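Local coordinates for cell wall surface anchor family protein (Streptococcus agalactiae, PDB 3PHS) that serves as a minor pilin of the bacterial pilus and, through an IgG-like domain, mediates adhesion to lung epithelial cells, at residues 134-139 with 228-234; 97-103 with 116-122; 17-23 with 128-133. Residue numbers count along the deposited sequence, not the author numbering.

Contact 1 (134-139 with 228-234); sequences STGELD and KSKTVTV
This is a parallel pairing of the first and last strands of the C-terminal Ig-like domain, which belongs to the prealbumin-like (transthyretin-clan) family. Strand 135-139 runs beside strand 231-234 with axes 4.6 Å apart and 18° between their directions. Glu-137 faces Thr-231, Leu-138 faces Val-232 and Asp-139 faces Thr-233, with CA-CA distances of 4.6, 5.1 and 4.8 Å. The backbone is extended throughout, except at Ser-229 (phi 65°, psi 16°), where the chain turns into its strand. The hydrogen-bond ladder is that of parallel strands. Ser-229 N donates to Thr-135 O (2.9 Å), Glu-137 N to Lys-230 O (3.0 Å), Val-232 N to Glu-137 O (2.9 Å), Asp-139 N to Val-232 O (2.9 Å) and Val-234 N to Asp-139 O (3.0 Å).

Asp-139, Glu-137 and Thr-231 are the most covered residues, and all three lie on one face. Asp-139 has a t rotamer. Its CB rests on Thr-231 CG2 at 3.7 Å, while its carboxylate goes to Arg-195 and His-193 of neighbouring strand 193-200. The other face carries Leu-138 (t, p) and Val-232. Leu-138 CD1 meets Val-232 CG1 at 4.0 Å and Val-234 CG1 at 3.6 Å, and both Leu-138 and Val-232 touch Ile-226. At Gly-136 a CB would clash with Lys-230 O. A water bridges Thr-135 O (3.1 Å) and Ser-229 OG (2.8 Å). Glu-137 is extended (chi1 152°, chi2 -169°), so its OE2 accepts a 2.7 Å hydrogen bond from Thr-231 OG1, in the m rotamer.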
loop_
_atom_site.group_PDB
_atom_site.type_symbol
_atom_site.label_atom_id
_atom_site.label_comp_id
_atom_site.label_asym_id
_atom_site.label_seq_id
_atom_site.Cartn_x
_atom_site.Cartn_y
_atom_site.Cartn_z
ATOM N N SER A 134 -10.944 1.112 -2.721
ATOM C CA SER A 134 -12.012 0.756 -1.757
ATOM C C SER A 134 -11.418 0.306 -0.424
ATOM O O SER A 134 -10.469 -0.494 -0.390
ATOM C CB SER A 134 -12.891 -0.360 -2.344
ATOM O OG SER A 134 -13.749 0.171 -3.350
ATOM N N THR A 135 -11.989 0.784 0.682
ATOM C CA THR A 135 -11.371 0.521 2.001
ATOM C C THR A 135 -12.128 -0.507 2.836
ATOM O O THR A 135 -13.292 -0.780 2.600
ATOM C CB THR A 135 -11.191 1.813 2.833
ATOM O OG1 THR A 135 -12.479 2.397 3.137
ATOM C CG2 THR A 135 -10.294 2.825 2.090
ATOM N N GLY A 136 -11.438 -1.085 3.810
ATOM C CA GLY A 136 -12.103 -1.834 4.872
ATOM C C GLY A 136 -11.354 -1.554 6.155
ATOM O O GLY A 136 -10.490 -0.692 6.194
ATOM N N GLU A 137 -11.652 -2.325 7.192
ATOM C CA GLU A 137 -11.224 -1.969 8.532
ATOM C C GLU A 137 -10.517 -3.135 9.223
ATOM O O GLU A 137 -10.750 -4.303 8.922
ATOM C CB GLU A 137 -12.464 -1.488 9.322
ATOM C CG GLU A 137 -12.465 -1.668 10.830
ATOM C CD GLU A 137 -13.843 -1.413 11.439
ATOM O OE1 GLU A 137 -14.427 -0.335 11.184
ATOM O OE2 GLU A 137 -14.353 -2.302 12.162
ATOM N N LEU A 138 -9.633 -2.779 10.146
ATOM C CA LEU A 138 -8.953 -3.743 10.994
ATOM C C LEU A 138 -9.520 -3.586 12.391
ATOM O O LEU A 138 -9.671 -2.462 12.865
ATOM C CB LEU A 138 -7.464 -3.416 11.037
ATOM C CG LEU A 138 -6.597 -4.069 12.112
ATOM C CD1 LEU A 138 -6.601 -5.596 11.898
ATOM C CD2 LEU A 138 -5.179 -3.495 12.032
ATOM N N ASP A 139 -9.832 -4.702 13.053
ATOM C CA ASP A 139 -10.114 -4.662 14.484
ATOM C C ASP A 139 -9.214 -5.659 15.216
ATOM O O ASP A 139 -9.439 -6.871 15.164
ATOM C CB ASP A 139 -11.584 -4.941 14.790
ATOM C CG ASP A 139 -11.954 -4.600 16.226
ATOM O OD1 ASP A 139 -11.042 -4.452 17.076
ATOM O OD2 ASP A 139 -13.157 -4.476 16.511
ATOM N N LYS A 228 -12.267 -5.214 1.406
ATOM C CA LYS A 228 -13.091 -4.030 1.233
ATOM C C LYS A 228 -14.483 -4.224 1.831
ATOM O O LYS A 228 -15.064 -5.294 1.702
ATOM C CB LYS A 228 -13.201 -3.643 -0.245
ATOM C CG LYS A 228 -13.999 -4.590 -1.134
ATOM C CD LYS A 228 -13.987 -3.991 -2.555
ATOM C CE LYS A 228 -14.391 -4.964 -3.641
ATOM N NZ LYS A 228 -13.801 -4.452 -4.929
ATOM N N SER A 229 -14.991 -3.182 2.486
ATOM C CA SER A 229 -16.358 -3.157 3.051
ATOM C C SER A 229 -16.576 -4.167 4.171
ATOM O O SER A 229 -17.726 -4.470 4.536
ATOM C CB SER A 229 -17.422 -3.347 1.953
ATOM O OG SER A 229 -17.182 -2.450 0.869
ATOM N N LYS A 230 -15.469 -4.684 4.702
ATOM C CA LYS A 230 -15.503 -5.671 5.778
ATOM C C LYS A 230 -14.526 -5.282 6.875
ATOM O O LYS A 230 -13.633 -4.469 6.658
ATOM C CB LYS A 230 -15.143 -7.049 5.258
ATOM C CG LYS A 230 -16.151 -7.657 4.281
ATOM C CD LYS A 230 -15.696 -9.043 3.834
ATOM C CE LYS A 230 -15.271 -9.949 5.010
ATOM N NZ LYS A 230 -15.047 -11.377 4.568
ATOM N N THR A 231 -14.728 -5.842 8.063
ATOM C CA THR A 231 -13.780 -5.690 9.159
ATOM C C THR A 231 -13.078 -7.017 9.321
ATOM O O THR A 231 -13.736 -8.063 9.370
ATOM C CB THR A 231 -14.471 -5.337 10.512
ATOM O OG1 THR A 231 -15.227 -4.138 10.367
ATOM C CG2 THR A 231 -13.432 -5.108 11.598
ATOM N N VAL A 232 -11.749 -6.989 9.391
ATOM C CA VAL A 232 -10.993 -8.196 9.710
ATOM C C VAL A 232 -10.687 -8.166 11.208
ATOM O O VAL A 232 -10.114 -7.208 11.695
ATOM C CB VAL A 232 -9.704 -8.364 8.832
ATOM C CG1 VAL A 232 -8.776 -7.175 8.961
ATOM C CG2 VAL A 232 -8.970 -9.675 9.177
ATOM N N THR A 233 -11.097 -9.214 11.921
ATOM C CA THR A 233 -10.883 -9.303 13.360
ATOM C C THR A 233 -9.636 -10.137 13.591
ATOM O O THR A 233 -9.510 -11.230 13.042
ATOM C CB THR A 233 -12.104 -9.950 14.077
ATOM O OG1 THR A 233 -13.242 -9.110 13.918
ATOM C CG2 THR A 233 -11.846 -10.080 15.558
ATOM N N VAL A 234 -8.691 -9.621 14.369
ATOM C CA VAL A 234 -7.500 -10.407 14.686
ATOM C C VAL A 234 -7.229 -10.356 16.180
ATOM O O VAL A 234 -7.349 -9.304 16.777
ATOM C CB VAL A 234 -6.258 -9.963 13.855
ATOM C CG1 VAL A 234 -6.071 -8.498 13.879
ATOM C CG2 VAL A 234 -4.984 -10.666 14.325
HETATM O O HOH W 1 -15.236 -0.568 0.245
#

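Contact 2 (97-103 with 116-122); sequences DGIYYGL and AFLVDLS
Gly-102 leaves room for an aromatic ring: its CA lies 4.0 Å from the centroid of Phe-117, over the ring face, in a CH-pi contact. A CB on Gly-102 would clash with Phe-117 CE2. The p rotamer of Phe-117 (chi1 49°) brings its ring over the partner strand. The motif is an antiparallel beta hairpin at the edge of a four-stranded sheet in the N-terminal domain. The axes of 98-103 and 117-121 come within 4.6 Å, and their directions lie 154° apart.

Three pairs are hydrogen-bonded, each by two bonds. Gly-98 N to Leu-121 O is 3.2 Å and Leu-121 N to Gly-98 O 2.9 Å. Tyr-100 N to Val-119 O is 3.0 Å and Val-119 N to Tyr-100 O 2.7 Å. Gly-102 N to Phe-117 O is 2.9 Å and Phe-117 N to Gly-102 O 3.0 Å. Ile-99 with Asp-120 and Tyr-101 with Leu-118 are non-hydrogen-bonded pairs.

Tyr-100 (m) lies on the Phe-117 face, with CE1 3.7 Å from Leu-121 CD2. On the other face, Tyr-101 (t) sets CB 3.8 Å from Leu-118 CD2, and helix 60-65 covers both residues. Asp-120 and Leu-121 each centre an inverse gamma turn, at the end of the paired stretch. There, one water donates to Gly-98 O (3.0 Å) and Asp-120 OD1 (2.6 Å). Asp-97 OD2, hydrogen-bonded to His-13 NE2, accepts from another water (2.4 Å) that also donates to Ser-122 O (2.8 Å).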
loop_
_atom_site.group_PDB
_atom_site.type_symbol
_atom_site.label_atom_id
_atom_site.label_comp_id
_atom_site.label_asym_id
_atom_site.label_seq_id
_atom_site.Cartn_x
_atom_site.Cartn_y
_atom_site.Cartn_z
ATOM N N ASP A 97 9.117 7.939 -29.833
ATOM C CA ASP A 97 8.622 6.629 -30.129
ATOM C C ASP A 97 9.438 5.623 -29.305
ATOM O O ASP A 97 10.668 5.727 -29.220
ATOM C CB ASP A 97 8.747 6.415 -31.640
ATOM C CG ASP A 97 8.019 5.208 -32.104
ATOM O OD1 ASP A 97 8.528 4.106 -31.834
ATOM O OD2 ASP A 97 6.936 5.348 -32.720
ATOM N N GLY A 98 8.762 4.701 -28.625
ATOM C CA GLY A 98 9.473 3.796 -27.712
ATOM C C GLY A 98 8.551 2.981 -26.829
ATOM O O GLY A 98 7.332 3.043 -26.978
ATOM N N ILE A 99 9.147 2.204 -25.927
ATOM C CA ILE A 99 8.404 1.424 -24.935
ATOM C C ILE A 99 8.644 2.090 -23.594
ATOM O O ILE A 99 9.776 2.384 -23.255
ATOM C CB ILE A 99 8.866 -0.081 -24.863
ATOM C CG1 ILE A 99 8.815 -0.794 -26.240
ATOM C CG2 ILE A 99 8.057 -0.864 -23.805
ATOM C CD1 ILE A 99 7.558 -0.581 -26.982
ATOM N N TYR A 100 7.571 2.339 -22.848
ATOM C CA TYR A 100 7.660 3.026 -21.570
ATOM C C TYR A 100 7.012 2.205 -20.467
ATOM O O TYR A 100 5.953 1.611 -20.659
ATOM C CB TYR A 100 6.948 4.378 -21.616
ATOM C CG TYR A 100 7.597 5.358 -22.557
ATOM C CD1 TYR A 100 7.385 5.267 -23.945
ATOM C CD2 TYR A 100 8.462 6.350 -22.067
ATOM C CE1 TYR A 100 8.019 6.182 -24.833
ATOM C CE2 TYR A 100 9.095 7.256 -22.939
ATOM C CZ TYR A 100 8.871 7.155 -24.308
ATOM O OH TYR A 100 9.512 8.047 -25.153
ATOM N N TYR A 101 7.670 2.197 -19.319
ATOM C CA TYR A 101 7.117 1.640 -18.107
ATOM C C TYR A 101 6.621 2.801 -17.274
ATOM O O TYR A 101 7.395 3.700 -16.943
ATOM C CB TYR A 101 8.205 0.893 -17.348
ATOM C CG TYR A 101 7.795 0.343 -16.000
ATOM C CD1 TYR A 101 6.979 -0.792 -15.904
ATOM C CD2 TYR A 101 8.248 0.942 -14.821
ATOM C CE1 TYR A 101 6.626 -1.305 -14.656
ATOM C CE2 TYR A 101 7.896 0.434 -13.567
ATOM C CZ TYR A 101 7.093 -0.692 -13.507
ATOM O OH TYR A 101 6.758 -1.199 -12.275
ATOM N N GLY A 102 5.345 2.751 -16.909
ATOM C CA GLY A 102 4.703 3.805 -16.134
ATOM C C GLY A 102 4.219 3.309 -14.783
ATOM O O GLY A 102 3.760 2.183 -14.661
ATOM N N LEU A 103 4.325 4.166 -13.772
ATOM C CA LEU A 103 3.834 3.833 -12.431
ATOM C C LEU A 103 3.441 5.110 -11.724
ATOM O O LEU A 103 3.885 6.189 -12.108
ATOM C CB LEU A 103 4.918 3.103 -11.620
ATOM C CG LEU A 103 6.046 3.908 -10.971
ATOM C CD1 LEU A 103 6.841 3.032 -10.029
ATOM C CD2 LEU A 103 6.962 4.480 -12.032
ATOM N N ALA A 116 1.300 -0.816 -12.188
ATOM C CA ALA A 116 2.243 -0.310 -13.176
ATOM C C ALA A 116 1.977 -0.974 -14.535
ATOM O O ALA A 116 1.373 -2.059 -14.611
ATOM C CB ALA A 116 3.666 -0.575 -12.733
ATOM N N PHE A 117 2.441 -0.336 -15.610
ATOM C CA PHE A 117 2.068 -0.800 -16.948
ATOM C C PHE A 117 3.192 -0.537 -17.944
ATOM O O PHE A 117 4.055 0.318 -17.714
ATOM C CB PHE A 117 0.795 -0.077 -17.432
ATOM C CG PHE A 117 0.853 1.405 -17.262
ATOM C CD1 PHE A 117 0.378 2.000 -16.088
ATOM C CD2 PHE A 117 1.438 2.207 -18.243
ATOM C CE1 PHE A 117 0.481 3.369 -15.902
ATOM C CE2 PHE A 117 1.524 3.577 -18.074
ATOM C CZ PHE A 117 1.049 4.162 -16.905
ATOM N N LEU A 118 3.148 -1.243 -19.062
ATOM C CA LEU A 118 4.007 -0.896 -20.186
ATOM C C LEU A 118 3.165 -0.201 -21.248
ATOM O O LEU A 118 2.022 -0.585 -21.484
ATOM C CB LEU A 118 4.677 -2.145 -20.760
ATOM C CG LEU A 118 5.791 -2.733 -19.913
ATOM C CD1 LEU A 118 6.183 -4.092 -20.479
ATOM C CD2 LEU A 118 7.009 -1.761 -19.844
ATOM N N VAL A 119 3.716 0.833 -21.877
ATOM C CA VAL A 119 3.041 1.466 -23.034
ATOM C C VAL A 119 3.923 1.238 -24.276
ATOM O O VAL A 119 5.091 1.611 -24.285
ATOM C CB VAL A 119 2.858 2.999 -22.882
ATOM C CG1 VAL A 119 1.860 3.514 -23.949
ATOM C CG2 VAL A 119 2.405 3.406 -21.473
ATOM N N ASP A 120 3.342 0.637 -25.313
ATOM C CA ASP A 120 3.988 0.489 -26.610
ATOM C C ASP A 120 3.657 1.777 -27.392
ATOM O O ASP A 120 2.654 1.837 -28.133
ATOM C CB ASP A 120 3.404 -0.763 -27.275
ATOM C CG ASP A 120 4.056 -1.131 -28.596
ATOM O OD1 ASP A 120 5.007 -0.472 -29.064
ATOM O OD2 ASP A 120 3.570 -2.124 -29.186
ATOM N N LEU A 121 4.473 2.817 -27.183
ATOM C CA LEU A 121 4.177 4.162 -27.696
ATOM C C LEU A 121 4.636 4.336 -29.147
ATOM O O LEU A 121 5.700 4.908 -29.435
ATOM C CB LEU A 121 4.733 5.268 -26.777
ATOM C CG LEU A 121 4.140 6.657 -27.043
ATOM C CD1 LEU A 121 2.680 6.737 -26.525
ATOM C CD2 LEU A 121 5.074 7.730 -26.399
ATOM N N SER A 122 3.812 3.796 -30.043
ATOM C CA SER A 122 4.004 3.869 -31.483
ATOM C C SER A 122 3.031 4.846 -32.169
ATOM O O SER A 122 3.094 5.043 -33.400
ATOM C CB SER A 122 3.741 2.473 -32.047
ATOM O OG SER A 122 2.409 2.080 -31.762
HETATM O O HOH W 2 5.601 4.353 -34.514
HETATM O O HOH W 3 6.603 1.530 -29.429
#

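Contact 3 (17-23 with 128-133); sequences IVHLEAR and YPKIIW
This is side-chain and water-mediated packing between broken strand 13-21 with its following loop and the linker 128-133, which leads from the N-terminal domain to the C-terminal one. The end-to-end directions of the segments (CA of 17 to 23, CA of 128 to 133) differ by 47°. Val-18 CA and Tyr-128 CA are 5.0 Å apart; Glu-21 CA and Ile-131 CA are 6.5 Å apart.

Tyr-128 (m) lays its ring face on Val-18 CG2, 4.3 Å from the centroid, with CE2 3.9 Å from Leu-20 CD1. Pro-129 CG meets Ile-17 CG2 at 3.5 Å. Ile-131 (m, t) puts CD1 over the His-19 ring, 3.4 Å from its centroid in a CH-pi contact. His-19 ND1 is hydrogen-bonded to Tyr-47.

Two waters fill the gap between the backbones. One donates to Val-18 O (2.7 Å) and Pro-129 O (2.9 Å). The other donates to Leu-20 O (3.2 Å) and Ile-131 O (2.6 Å) and accepts from Ala-22 N (3.1 Å).

Trp-133 (p, chi2 -90°) points toward 17-23. Glu-21 CB lies over its five-membered ring, 3.8 Å from the centroid, and Trp-133 NE1 donates to Ala-22 O at 2.8 Å. The result is an interdomain linker in a two-domain Ig-like pilin, held against a strand of its first domain and the loop that follows it.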
loop_
_atom_site.group_PDB
_atom_site.type_symbol
_atom_site.label_atom_id
_atom_site.label_comp_id
_atom_site.label_asym_id
_atom_site.label_seq_id
_atom_site.Cartn_x
_atom_site.Cartn_y
_atom_site.Cartn_z
ATOM N N ILE A 17 -2.403 9.870 -19.242
ATOM C CA ILE A 17 -2.736 8.874 -18.224
ATOM C C ILE A 17 -3.941 9.426 -17.506
ATOM O O ILE A 17 -3.887 10.545 -17.009
ATOM C CB ILE A 17 -1.569 8.690 -17.180
ATOM C CG1 ILE A 17 -0.229 8.281 -17.829
ATOM C CG2 ILE A 17 -1.959 7.727 -16.061
ATOM C CD1 ILE A 17 -0.292 7.456 -19.009
ATOM N N VAL A 18 -5.028 8.655 -17.451
ATOM C CA VAL A 18 -6.265 9.128 -16.820
ATOM C C VAL A 18 -6.488 8.340 -15.546
ATOM O O VAL A 18 -6.734 7.130 -15.582
ATOM C CB VAL A 18 -7.498 9.005 -17.770
ATOM C CG1 VAL A 18 -8.728 9.758 -17.215
ATOM C CG2 VAL A 18 -7.169 9.554 -19.159
ATOM N N HIS A 19 -6.389 9.034 -14.410
ATOM C CA HIS A 19 -6.502 8.393 -13.106
ATOM C C HIS A 19 -7.922 8.547 -12.536
ATOM O O HIS A 19 -8.280 9.622 -12.070
ATOM C CB HIS A 19 -5.460 9.012 -12.149
ATOM C CG HIS A 19 -5.373 8.324 -10.822
ATOM N ND1 HIS A 19 -4.266 7.605 -10.424
ATOM C CD2 HIS A 19 -6.253 8.259 -9.791
ATOM C CE1 HIS A 19 -4.479 7.099 -9.221
ATOM N NE2 HIS A 19 -5.674 7.486 -8.810
ATOM N N LEU A 20 -8.717 7.472 -12.596
ATOM C CA LEU A 20 -10.121 7.472 -12.150
ATOM C C LEU A 20 -10.326 6.444 -11.061
ATOM O O LEU A 20 -9.865 5.302 -11.179
ATOM C CB LEU A 20 -11.078 7.144 -13.314
ATOM C CG LEU A 20 -10.949 8.046 -14.554
ATOM C CD1 LEU A 20 -11.887 7.593 -15.678
ATOM C CD2 LEU A 20 -11.219 9.505 -14.160
ATOM N N GLU A 21 -11.015 6.843 -9.997
ATOM C CA GLU A 21 -11.470 5.878 -9.017
ATOM C C GLU A 21 -12.857 5.421 -9.463
ATOM O O GLU A 21 -13.811 6.199 -9.434
ATOM C CB GLU A 21 -11.478 6.475 -7.595
ATOM C CG GLU A 21 -10.051 6.643 -7.044
ATOM C CD GLU A 21 -9.984 7.245 -5.643
ATOM O OE1 GLU A 21 -11.022 7.697 -5.101
ATOM O OE2 GLU A 21 -8.859 7.290 -5.112
ATOM N N ALA A 22 -12.935 4.170 -9.887
ATOM C CA ALA A 22 -14.154 3.602 -10.449
ATOM C C ALA A 22 -14.592 2.415 -9.604
ATOM O O ALA A 22 -13.777 1.819 -8.896
ATOM C CB ALA A 22 -13.906 3.163 -11.908
ATOM N N ARG A 23 -15.867 2.057 -9.704
ATOM C CA ARG A 23 -16.401 0.862 -9.039
ATOM C C ARG A 23 -16.082 -0.390 -9.856
ATOM O O ARG A 23 -15.954 -0.317 -11.086
ATOM C CB ARG A 23 -17.932 0.972 -8.907
ATOM C CG ARG A 23 -18.461 2.240 -8.197
ATOM C CD ARG A 23 -19.970 2.434 -8.441
ATOM N NE ARG A 23 -20.280 2.886 -9.810
ATOM C CZ ARG A 23 -21.494 3.237 -10.240
ATOM N NH1 ARG A 23 -22.529 3.204 -9.414
ATOM N NH2 ARG A 23 -21.689 3.618 -11.503
ATOM N N TYR A 128 -5.686 4.115 -18.961
ATOM C CA TYR A 128 -6.412 4.171 -17.702
ATOM C C TYR A 128 -5.767 3.138 -16.771
ATOM O O TYR A 128 -6.081 1.947 -16.870
ATOM C CB TYR A 128 -7.899 3.845 -17.921
ATOM C CG TYR A 128 -8.627 4.866 -18.787
ATOM C CD1 TYR A 128 -8.569 4.786 -20.183
ATOM C CD2 TYR A 128 -9.335 5.914 -18.216
ATOM C CE1 TYR A 128 -9.209 5.756 -21.000
ATOM C CE2 TYR A 128 -9.988 6.879 -19.016
ATOM C CZ TYR A 128 -9.911 6.783 -20.407
ATOM O OH TYR A 128 -10.549 7.708 -21.201
ATOM N N PRO A 129 -4.829 3.569 -15.898
ATOM C CA PRO A 129 -4.207 2.544 -15.043
ATOM C C PRO A 129 -5.257 1.881 -14.153
ATOM O O PRO A 129 -6.287 2.491 -13.860
ATOM C CB PRO A 129 -3.199 3.343 -14.203
ATOM C CG PRO A 129 -2.876 4.550 -15.058
ATOM C CD PRO A 129 -4.207 4.895 -15.692
ATOM N N LYS A 130 -4.998 0.641 -13.746
ATOM C CA LYS A 130 -5.902 -0.096 -12.848
ATOM C C LYS A 130 -5.641 0.387 -11.437
ATOM O O LYS A 130 -4.510 0.323 -10.949
ATOM C CB LYS A 130 -5.663 -1.604 -12.957
ATOM C CG LYS A 130 -5.896 -2.124 -14.375
ATOM C CD LYS A 130 -5.588 -3.621 -14.517
ATOM C CE LYS A 130 -5.583 -4.022 -15.995
ATOM N NZ LYS A 130 -4.888 -5.334 -16.195
ATOM N N ILE A 131 -6.677 0.935 -10.814
ATOM C CA ILE A 131 -6.500 1.656 -9.574
ATOM C C ILE A 131 -7.394 1.035 -8.518
ATOM O O ILE A 131 -8.580 0.847 -8.746
ATOM C CB ILE A 131 -6.834 3.159 -9.761
ATOM C CG1 ILE A 131 -5.756 3.830 -10.630
ATOM C CG2 ILE A 131 -6.904 3.909 -8.401
ATOM C CD1 ILE A 131 -6.310 5.004 -11.418
ATOM N N ILE A 132 -6.811 0.717 -7.369
ATOM C CA ILE A 132 -7.612 0.221 -6.257
ATOM C C ILE A 132 -7.688 1.297 -5.182
ATOM O O ILE A 132 -6.717 2.027 -4.942
ATOM C CB ILE A 132 -7.151 -1.161 -5.689
ATOM C CG1 ILE A 132 -5.721 -1.100 -5.159
ATOM C CG2 ILE A 132 -7.347 -2.296 -6.742
ATOM C CD1 ILE A 132 -5.379 -2.253 -4.183
ATOM N N TRP A 133 -8.851 1.394 -4.549
ATOM C CA TRP A 133 -9.120 2.494 -3.617
ATOM C C TRP A 133 -10.114 2.139 -2.516
ATOM O O TRP A 133 -10.128 2.812 -1.512
ATOM C CB TRP A 133 -9.639 3.728 -4.382
ATOM C CG TRP A 133 -10.887 3.445 -5.155
ATOM C CD1 TRP A 133 -10.967 3.009 -6.449
ATOM C CD2 TRP A 133 -12.230 3.549 -4.677
ATOM N NE1 TRP A 133 -12.290 2.848 -6.809
ATOM C CE2 TRP A 133 -13.083 3.176 -5.739
ATOM C CE3 TRP A 133 -12.801 3.925 -3.451
ATOM C CZ2 TRP A 133 -14.484 3.170 -5.614
ATOM C CZ3 TRP A 133 -14.206 3.914 -3.333
ATOM C CH2 TRP A 133 -15.015 3.542 -4.401
HETATM O O HOH W 4 -7.809 4.878 -14.511
HETATM O O HOH W 5 -10.360 2.438 -9.894
#

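How the contacts relate
Contacts 2 and 3 belong to the N-terminal domain and contact 1 to the C-terminal one. Contact 2 is partly buried and is a local hairpin. Contact 3 is also partly buried, but it joins residues more than 100 apart in sequence. The two touch where Phe-117 CE1 packs on Pro-129 CG at 3.7 Å, and their centres are about 17 Å apart. Contact 1 is a surface contact that begins where the linker of contact 3 ends. Its centre lies about 35 Å from that of contact 2. Contacts 1 and 2 rest on backbone ladders, parallel and antiparallel respectively. Contact 3 relies on rings, apolar groups and bridging waters, with a single direct hydrogen bond.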